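Local coordinates for protein branched-chain-amino-acid aminotransferase (Deinococcus radiodurans, PDB 3UZO) that probably transfers amino groups between leucine, isoleucine or valine and 2-oxoglutarate, using pyridoxal 5'-phosphate, in branched-chain amino-acid synthesis, at residues L91-R102 with L113-L123. Numbering follows the deposited sequence.
Sequences LFRPDQNAARMR and LSDEQFIDACL. With PLP (pyridoxal-5'-phosphate), chain C.
F118 lays one ring face over helix 94-102, its centroid 3.8 Å from A98 CA and almost straight along the ring normal, a CH-pi contact. With CG anti to the backbone N (chi1 -177°), the ring reaches across as a knob among P94, N97, A98 and M101. M101 SD meets the ring edge instead, 3.6 Å from F118 CE1, a Met-aromatic contact; the chain bends at chi3, and CE also lies 3.6 Å from F118 CD1. On the more solvent-accessible side, R102 grips one oxygen of D115 end-on with two nitrogens, a salt bridge. Its NH1 lies 2.6 Å from D115 OD2, nearly along the C-O axis, while NH2 comes from the syn side but tilted out of the carboxylate plane; the guanidinium and carboxylate planes are 35° apart. The same NH1 also donates to L113 O at 3.0 Å, on an in-plane lone pair, which, with the D115 bonds, would hold the guanidinium's rotation. One water donates to both A98 O and L113 O, linking the two backbones. Toward L91, the packing is apolar: L91 CD2 meets L123 CD2 at 3.7 Å, and P94 meets I119. S114 caps helix 115-123 through Q117 N. Strands 141-151 and 162-172 lie beneath M101 and L113. R100 extends to the cofactor phosphate, its NH1 2.7 Å from PLP O2P, and its NE forms a salt bridge with E77. Two consecutive helices thus pack on an antiparallel sheet, F118 and D115 (among D95, A98, A99 and R102) being knobs in holes of the first, beside the phosphate site of a class-IV aminotransferase.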
ATOM      1  N   LEU A  91     -15.771   0.768 -25.931  1.00  9.64           N
ATOM      2  CA  LEU A  91     -14.907   0.429 -24.810  1.00 10.34           C
ATOM      3  C   LEU A  91     -13.639   1.175 -25.247  1.00 11.51           C
ATOM      4  O   LEU A  91     -13.126   0.941 -26.344  1.00 12.20           O
ATOM      5  CB  LEU A  91     -14.691  -1.085 -24.735  1.00 14.90           C
ATOM      6  CG  LEU A  91     -14.034  -1.678 -23.482  1.00 16.66           C
ATOM      7  CD1 LEU A  91     -14.647  -1.110 -22.192  1.00 14.81           C
ATOM      8  CD2 LEU A  91     -14.217  -3.193 -23.535  1.00 15.66           C
ATOM      9  N   PHE A  92     -13.174   2.102 -24.413  1.00  8.83           N
ATOM     10  CA  PHE A  92     -12.017   2.944 -24.725  1.00 10.29           C
ATOM     11  C   PHE A  92     -10.646   2.380 -24.338  1.00 10.66           C
ATOM     12  O   PHE A  92     -10.356   2.153 -23.163  1.00  9.70           O
ATOM     13  CB  PHE A  92     -12.218   4.313 -24.059  1.00 10.10           C
ATOM     14  CG  PHE A  92     -11.176   5.332 -24.418  1.00 12.18           C
ATOM     15  CD1 PHE A  92     -11.156   5.915 -25.688  1.00 13.05           C
ATOM     16  CD2 PHE A  92     -10.230   5.734 -23.482  1.00 13.72           C
ATOM     17  CE1 PHE A  92     -10.208   6.894 -26.017  1.00 12.35           C
ATOM     18  CE2 PHE A  92      -9.271   6.711 -23.797  1.00 11.67           C
ATOM     19  CZ  PHE A  92      -9.260   7.294 -25.064  1.00 13.36           C
ATOM     20  N   ARG A  93      -9.810   2.166 -25.349  1.00 10.36           N
ATOM     21  CA  ARG A  93      -8.452   1.649 -25.186  1.00 10.05           C
ATOM     22  C   ARG A  93      -8.210   0.593 -24.091  1.00 11.14           C
ATOM     23  O   ARG A  93      -7.258   0.708 -23.307  1.00  8.49           O
ATOM     24  CB  ARG A  93      -7.496   2.836 -24.977  1.00 12.02           C
ATOM     25  CG  ARG A  93      -7.709   3.969 -25.973  1.00  9.48           C
ATOM     26  CD  ARG A  93      -6.543   4.944 -25.982  1.00 12.65           C
ATOM     27  NE  ARG A  93      -5.352   4.331 -26.565  1.00 12.98           N
ATOM     28  CZ  ARG A  93      -4.149   4.891 -26.593  1.00 14.12           C
ATOM     29  NH1 ARG A  93      -3.954   6.094 -26.064  1.00 14.32           N
ATOM     30  NH2 ARG A  93      -3.141   4.242 -27.157  1.00 12.27           N
ATOM     31  N   PRO A  94      -9.038  -0.469 -24.044  1.00  7.31           N
ATOM     32  CA  PRO A  94      -8.854  -1.502 -23.020  1.00  8.07           C
ATOM     33  C   PRO A  94      -7.512  -2.228 -23.094  1.00  8.97           C
ATOM     34  O   PRO A  94      -7.034  -2.756 -22.093  1.00 11.13           O
ATOM     35  CB  PRO A  94     -10.036  -2.437 -23.259  1.00 10.83           C
ATOM     36  CG  PRO A  94     -10.211  -2.350 -24.759  1.00 10.62           C
ATOM     37  CD  PRO A  94     -10.095  -0.862 -24.998  1.00  9.92           C
ATOM     38  N   ASP A  95      -6.907  -2.248 -24.276  1.00  7.65           N
ATOM     39  CA  ASP A  95      -5.606  -2.879 -24.449  1.00  9.92           C
ATOM     40  C   ASP A  95      -4.554  -2.142 -23.611  1.00  8.67           C
ATOM     41  O   ASP A  95      -3.625  -2.748 -23.083  1.00 10.43           O
ATOM     42  CB  ASP A  95      -5.204  -2.855 -25.929  1.00 13.93           C
ATOM     43  CG  ASP A  95      -5.050  -1.441 -26.477  1.00 15.64           C
ATOM     44  OD1 ASP A  95      -6.050  -0.683 -26.511  1.00 12.11           O
ATOM     45  OD2 ASP A  95      -3.921  -1.090 -26.873  1.00 13.67           O
ATOM     46  N   GLN A  96      -4.704  -0.828 -23.491  1.00  8.27           N
ATOM     47  CA  GLN A  96      -3.758  -0.033 -22.709  1.00  9.23           C
ATOM     48  C   GLN A  96      -3.868  -0.403 -21.228  1.00  9.58           C
ATOM     49  O   GLN A  96      -2.859  -0.566 -20.546  1.00  9.04           O
ATOM     50  CB  GLN A  96      -4.029   1.460 -22.920  1.00 11.41           C
ATOM     51  CG  GLN A  96      -3.754   1.929 -24.347  1.00 12.45           C
ATOM     52  CD  GLN A  96      -2.320   1.664 -24.765  1.00 14.79           C
ATOM     53  OE1 GLN A  96      -1.387   2.184 -24.164  1.00 15.57           O
ATOM     54  NE2 GLN A  96      -2.139   0.840 -25.791  1.00 15.87           N
ATOM     55  N   ASN A  97      -5.098  -0.556 -20.740  1.00 10.69           N
ATOM     56  CA  ASN A  97      -5.321  -0.936 -19.343  1.00 11.45           C
ATOM     57  C   ASN A  97      -4.761  -2.325 -19.067  1.00 11.85           C
ATOM     58  O   ASN A  97      -4.175  -2.556 -18.016  1.00 12.05           O
ATOM     59  CB  ASN A  97      -6.815  -0.949 -19.012  1.00  8.60           C
ATOM     60  CG  ASN A  97      -7.443   0.420 -19.112  1.00  8.58           C
ATOM     61  OD1 ASN A  97      -7.477   1.184 -18.142  1.00  8.90           O
ATOM     62  ND2 ASN A  97      -7.929   0.745 -20.284  1.00  5.10           N
ATOM     63  N   ALA A  98      -4.959  -3.255 -20.004  1.00 10.76           N
ATOM     64  CA  ALA A  98      -4.466  -4.618 -19.828  1.00 11.01           C
ATOM     65  C   ALA A  98      -2.954  -4.602 -19.696  1.00 11.16           C
ATOM     66  O   ALA A  98      -2.396  -5.258 -18.826  1.00  9.04           O
ATOM     67  CB  ALA A  98      -4.869  -5.498 -21.012  1.00 10.23           C
ATOM     68  N   ALA A  99      -2.293  -3.859 -20.577  1.00 11.27           N
ATOM     69  CA  ALA A  99      -0.837  -3.768 -20.545  1.00  9.37           C
ATOM     70  C   ALA A  99      -0.372  -3.134 -19.235  1.00 10.21           C
ATOM     71  O   ALA A  99       0.591  -3.594 -18.611  1.00  8.14           O
ATOM     72  CB  ALA A  99      -0.343  -2.945 -21.734  1.00  6.99           C
ATOM     73  N   ARG A 100      -1.062  -2.084 -18.806  1.00 11.02           N
ATOM     74  CA  ARG A 100      -0.665  -1.432 -17.573  1.00 11.93           C
ATOM     75  C   ARG A 100      -0.866  -2.328 -16.363  1.00 12.34           C
ATOM     76  O   ARG A 100      -0.050  -2.317 -15.443  1.00 10.19           O
ATOM     77  CB  ARG A 100      -1.428  -0.118 -17.366  1.00 13.54           C
ATOM     78  CG  ARG A 100      -0.896   0.693 -16.186  1.00 11.81           C
ATOM     79  CD  ARG A 100      -1.481   2.087 -16.151  1.00 12.42           C
ATOM     80  NE  ARG A 100      -2.913   2.074 -15.878  1.00 12.79           N
ATOM     81  CZ  ARG A 100      -3.684   3.156 -15.922  1.00 16.12           C
ATOM     82  NH1 ARG A 100      -3.147   4.333 -16.231  1.00 11.84           N
ATOM     83  NH2 ARG A 100      -4.984   3.063 -15.660  1.00 15.04           N
ATOM     84  N   MET A 101      -1.937  -3.114 -16.352  1.00 12.62           N
ATOM     85  CA  MET A 101      -2.160  -3.973 -15.203  1.00 13.38           C
ATOM     86  C   MET A 101      -1.101  -5.057 -15.167  1.00 14.18           C
ATOM     87  O   MET A 101      -0.790  -5.586 -14.104  1.00 13.75           O
ATOM     88  CB  MET A 101      -3.550  -4.602 -15.224  1.00 16.44           C
ATOM     89  CG  MET A 101      -3.958  -5.127 -13.855  1.00 18.62           C
ATOM     90  SD  MET A 101      -5.669  -5.672 -13.803  1.00 18.88           S
ATOM     91  CE  MET A 101      -5.477  -7.277 -14.486  1.00 15.74           C
ATOM     92  N   ARG A 102      -0.548  -5.386 -16.333  1.00 10.98           N
ATOM     93  CA  ARG A 102       0.514  -6.383 -16.414  1.00 12.05           C
ATOM     94  C   ARG A 102       1.739  -5.806 -15.700  1.00 11.05           C
ATOM     95  O   ARG A 102       2.480  -6.517 -15.008  1.00 10.44           O
ATOM     96  CB  ARG A 102       0.849  -6.666 -17.878  1.00 17.95           C
ATOM     97  CG  ARG A 102       1.144  -8.118 -18.176  1.00 21.37           C
ATOM     98  CD  ARG A 102       0.303  -8.609 -19.332  1.00 19.41           C
ATOM     99  NE  ARG A 102       0.490  -7.805 -20.537  1.00 14.59           N
ATOM    100  CZ  ARG A 102      -0.501  -7.472 -21.353  1.00 14.85           C
ATOM    101  NH1 ARG A 102      -1.739  -7.872 -21.088  1.00 14.90           N
ATOM    102  NH2 ARG A 102      -0.262  -6.745 -22.434  1.00 14.31           N
ATOM    103  N   LEU A 113      -2.098 -11.005 -16.544  1.00 14.16           N
ATOM    104  CA  LEU A 113      -3.284 -11.349 -17.320  1.00 12.94           C
ATOM    105  C   LEU A 113      -3.099 -10.846 -18.749  1.00 12.15           C
ATOM    106  O   LEU A 113      -2.722  -9.695 -18.967  1.00 10.92           O
ATOM    107  CB  LEU A 113      -4.524 -10.710 -16.710  1.00 20.07           C
ATOM    108  CG  LEU A 113      -5.012 -11.376 -15.427  1.00 22.15           C
ATOM    109  CD1 LEU A 113      -5.881 -10.409 -14.688  1.00 25.45           C
ATOM    110  CD2 LEU A 113      -5.767 -12.663 -15.746  1.00 21.98           C
ATOM    111  N   SER A 114      -3.353 -11.715 -19.719  1.00 14.74           N
ATOM    112  CA  SER A 114      -3.205 -11.356 -21.123  1.00 14.09           C
ATOM    113  C   SER A 114      -4.314 -10.394 -21.537  1.00 13.73           C
ATOM    114  O   SER A 114      -5.336 -10.294 -20.860  1.00 14.31           O
ATOM    115  CB  SER A 114      -3.292 -12.613 -21.992  1.00 10.69           C
ATOM    116  OG  SER A 114      -4.611 -13.140 -21.986  1.00  8.52           O
ATOM    117  N   ASP A 115      -4.104  -9.682 -22.643  1.00  8.06           N
ATOM    118  CA  ASP A 115      -5.115  -8.756 -23.167  1.00 11.39           C
ATOM    119  C   ASP A 115      -6.374  -9.578 -23.429  1.00  9.93           C
ATOM    120  O   ASP A 115      -7.503  -9.137 -23.200  1.00  9.63           O
ATOM    121  CB  ASP A 115      -4.662  -8.157 -24.502  1.00 13.51           C
ATOM    122  CG  ASP A 115      -3.545  -7.150 -24.352  1.00 16.48           C
ATOM    123  OD1 ASP A 115      -3.217  -6.494 -25.366  1.00 15.80           O
ATOM    124  OD2 ASP A 115      -2.997  -7.008 -23.237  1.00 15.61           O
ATOM    125  N   GLU A 116      -6.147 -10.782 -23.941  1.00  9.74           N
ATOM    126  CA  GLU A 116      -7.198 -11.729 -24.272  1.00 12.61           C
ATOM    127  C   GLU A 116      -8.197 -11.923 -23.137  1.00 10.97           C
ATOM    128  O   GLU A 116      -9.399 -11.709 -23.298  1.00 12.15           O
ATOM    129  CB  GLU A 116      -6.557 -13.079 -24.616  1.00 33.87           C
ATOM    130  CG  GLU A 116      -7.526 -14.239 -24.725  1.00 39.60           C
ATOM    131  CD  GLU A 116      -8.158 -14.343 -26.089  1.00 43.59           C
ATOM    132  OE1 GLU A 116      -8.835 -13.379 -26.510  1.00 46.73           O
ATOM    133  OE2 GLU A 116      -7.972 -15.394 -26.741  1.00 45.54           O
ATOM    134  N   GLN A 117      -7.696 -12.346 -21.986  1.00 13.47           N
ATOM    135  CA  GLN A 117      -8.569 -12.590 -20.851  1.00 13.64           C
ATOM    136  C   GLN A 117      -9.054 -11.299 -20.201  1.00 12.93           C
ATOM    137  O   GLN A 117     -10.182 -11.235 -19.705  1.00 13.58           O
ATOM    138  CB  GLN A 117      -7.855 -13.466 -19.819  1.00  8.54           C
ATOM    139  CG  GLN A 117      -8.710 -13.809 -18.586  1.00 10.89           C
ATOM    140  CD  GLN A 117      -8.133 -14.964 -17.774  1.00 15.15           C
ATOM    141  OE1 GLN A 117      -6.950 -15.290 -17.890  1.00 14.90           O
ATOM    142  NE2 GLN A 117      -8.968 -15.581 -16.936  1.00 15.21           N
ATOM    143  N   PHE A 118      -8.213 -10.271 -20.215  1.00  9.81           N
ATOM    144  CA  PHE A 118      -8.577  -8.998 -19.603  1.00 10.26           C
ATOM    145  C   PHE A 118      -9.725  -8.347 -20.353  1.00  8.69           C
ATOM    146  O   PHE A 118     -10.756  -7.976 -19.765  1.00  8.53           O
ATOM    147  CB  PHE A 118      -7.364  -8.056 -19.582  1.00 13.75           C
ATOM    148  CG  PHE A 118      -7.616  -6.735 -18.892  1.00 12.09           C
ATOM    149  CD1 PHE A 118      -7.197  -6.525 -17.580  1.00 13.67           C
ATOM    150  CD2 PHE A 118      -8.255  -5.692 -19.561  1.00 14.34           C
ATOM    151  CE1 PHE A 118      -7.407  -5.290 -16.943  1.00 11.95           C
ATOM    152  CE2 PHE A 118      -8.472  -4.452 -18.931  1.00 11.40           C
ATOM    153  CZ  PHE A 118      -8.043  -4.255 -17.619  1.00 10.75           C
ATOM    154  N   ILE A 119      -9.545  -8.204 -21.657  1.00  5.96           N
ATOM    155  CA  ILE A 119     -10.556  -7.575 -22.489  1.00  6.42           C
ATOM    156  C   ILE A 119     -11.813  -8.437 -22.545  1.00  8.29           C
ATOM    157  O   ILE A 119     -12.931  -7.919 -22.527  1.00  6.85           O
ATOM    158  CB  ILE A 119     -10.023  -7.327 -23.912  1.00 12.72           C
ATOM    159  CG1 ILE A 119      -8.766  -6.449 -23.851  1.00 15.79           C
ATOM    160  CG2 ILE A 119     -11.089  -6.652 -24.759  1.00 14.90           C
ATOM    161  CD1 ILE A 119      -8.170  -6.106 -25.215  1.00 20.29           C
ATOM    162  N   ASP A 120     -11.639  -9.751 -22.614  1.00 13.66           N
ATOM    163  CA  ASP A 120     -12.802 -10.625 -22.659  1.00 14.38           C
ATOM    164  C   ASP A 120     -13.610 -10.486 -21.371  1.00 13.44           C
ATOM    165  O   ASP A 120     -14.841 -10.538 -21.397  1.00 11.95           O
ATOM    166  CB  ASP A 120     -12.384 -12.085 -22.852  1.00 20.06           C
ATOM    167  CG  ASP A 120     -13.576 -13.026 -22.844  1.00 23.19           C
ATOM    168  OD1 ASP A 120     -13.841 -13.652 -21.799  1.00 24.37           O
ATOM    169  OD2 ASP A 120     -14.261 -13.117 -23.883  1.00 22.77           O
ATOM    170  N   ALA A 121     -12.921 -10.298 -20.248  1.00  9.60           N
ATOM    171  CA  ALA A 121     -13.614 -10.142 -18.969  1.00 11.13           C
ATOM    172  C   ALA A 121     -14.452  -8.852 -18.957  1.00 11.46           C
ATOM    173  O   ALA A 121     -15.604  -8.857 -18.534  1.00 10.04           O
ATOM    174  CB  ALA A 121     -12.607 -10.128 -17.815  1.00  6.19           C
ATOM    175  N   CYS A 122     -13.881  -7.744 -19.418  1.00  9.27           N
ATOM    176  CA  CYS A 122     -14.654  -6.509 -19.441  1.00  8.89           C
ATOM    177  C   CYS A 122     -15.826  -6.620 -20.431  1.00  8.95           C
ATOM    178  O   CYS A 122     -16.924  -6.152 -20.137  1.00  7.99           O
ATOM    179  CB  CYS A 122     -13.760  -5.307 -19.763  1.00 69.95           C
ATOM    180  SG  CYS A 122     -12.799  -5.452 -21.256  1.00 72.53           S
ATOM    181  N   LEU A 123     -15.609  -7.248 -21.586  1.00  7.55           N
ATOM    182  CA  LEU A 123     -16.699  -7.403 -22.555  1.00 10.53           C
ATOM    183  C   LEU A 123     -17.840  -8.198 -21.923  1.00 10.08           C
ATOM    184  O   LEU A 123     -19.006  -7.805 -22.021  1.00  9.59           O
ATOM    185  CB  LEU A 123     -16.213  -8.112 -23.821  1.00 12.76           C
ATOM    186  CG  LEU A 123     -15.219  -7.321 -24.678  1.00 13.18           C
ATOM    187  CD1 LEU A 123     -14.695  -8.192 -25.806  1.00 14.52           C
ATOM    188  CD2 LEU A 123     -15.908  -6.066 -25.219  1.00 12.91           C
TER
HETATM  189  N1  PLP C 371      -3.114   9.234 -11.501  1.00 16.36           N
HETATM  190  C2  PLP C 371      -3.637   8.398 -10.512  1.00 18.91           C
HETATM  191  C2A PLP C 371      -2.999   8.432  -9.120  1.00 19.00           C
HETATM  192  C3  PLP C 371      -4.746   7.546 -10.861  1.00 18.78           C
HETATM  193  O3  PLP C 371      -5.280   6.729  -9.938  1.00 21.30           O
HETATM  194  C4  PLP C 371      -5.284   7.568 -12.208  1.00 18.10           C
HETATM  195  C4A PLP C 371      -6.491   6.596 -12.542  1.00 20.36           C
HETATM  196  C5  PLP C 371      -4.678   8.483 -13.194  1.00 16.87           C
HETATM  197  C6  PLP C 371      -3.608   9.296 -12.821  1.00 16.61           C
HETATM  198  C5A PLP C 371      -5.119   8.622 -14.600  1.00 16.43           C
HETATM  199  O4P PLP C 371      -4.921   7.468 -15.372  1.00 15.57           O
HETATM  200  P   PLP C 371      -6.009   7.006 -16.433  1.00 15.74           P
HETATM  201  O1P PLP C 371      -7.329   6.715 -15.802  1.00 14.38           O
HETATM  202  O2P PLP C 371      -5.345   5.748 -17.045  1.00 15.03           O
HETATM  203  O3P PLP C 371      -5.999   8.063 -17.500  1.00 13.87           O
HETATM  204  O   HOH W   1      -3.618  -7.532 -17.628  1.00 15.11           O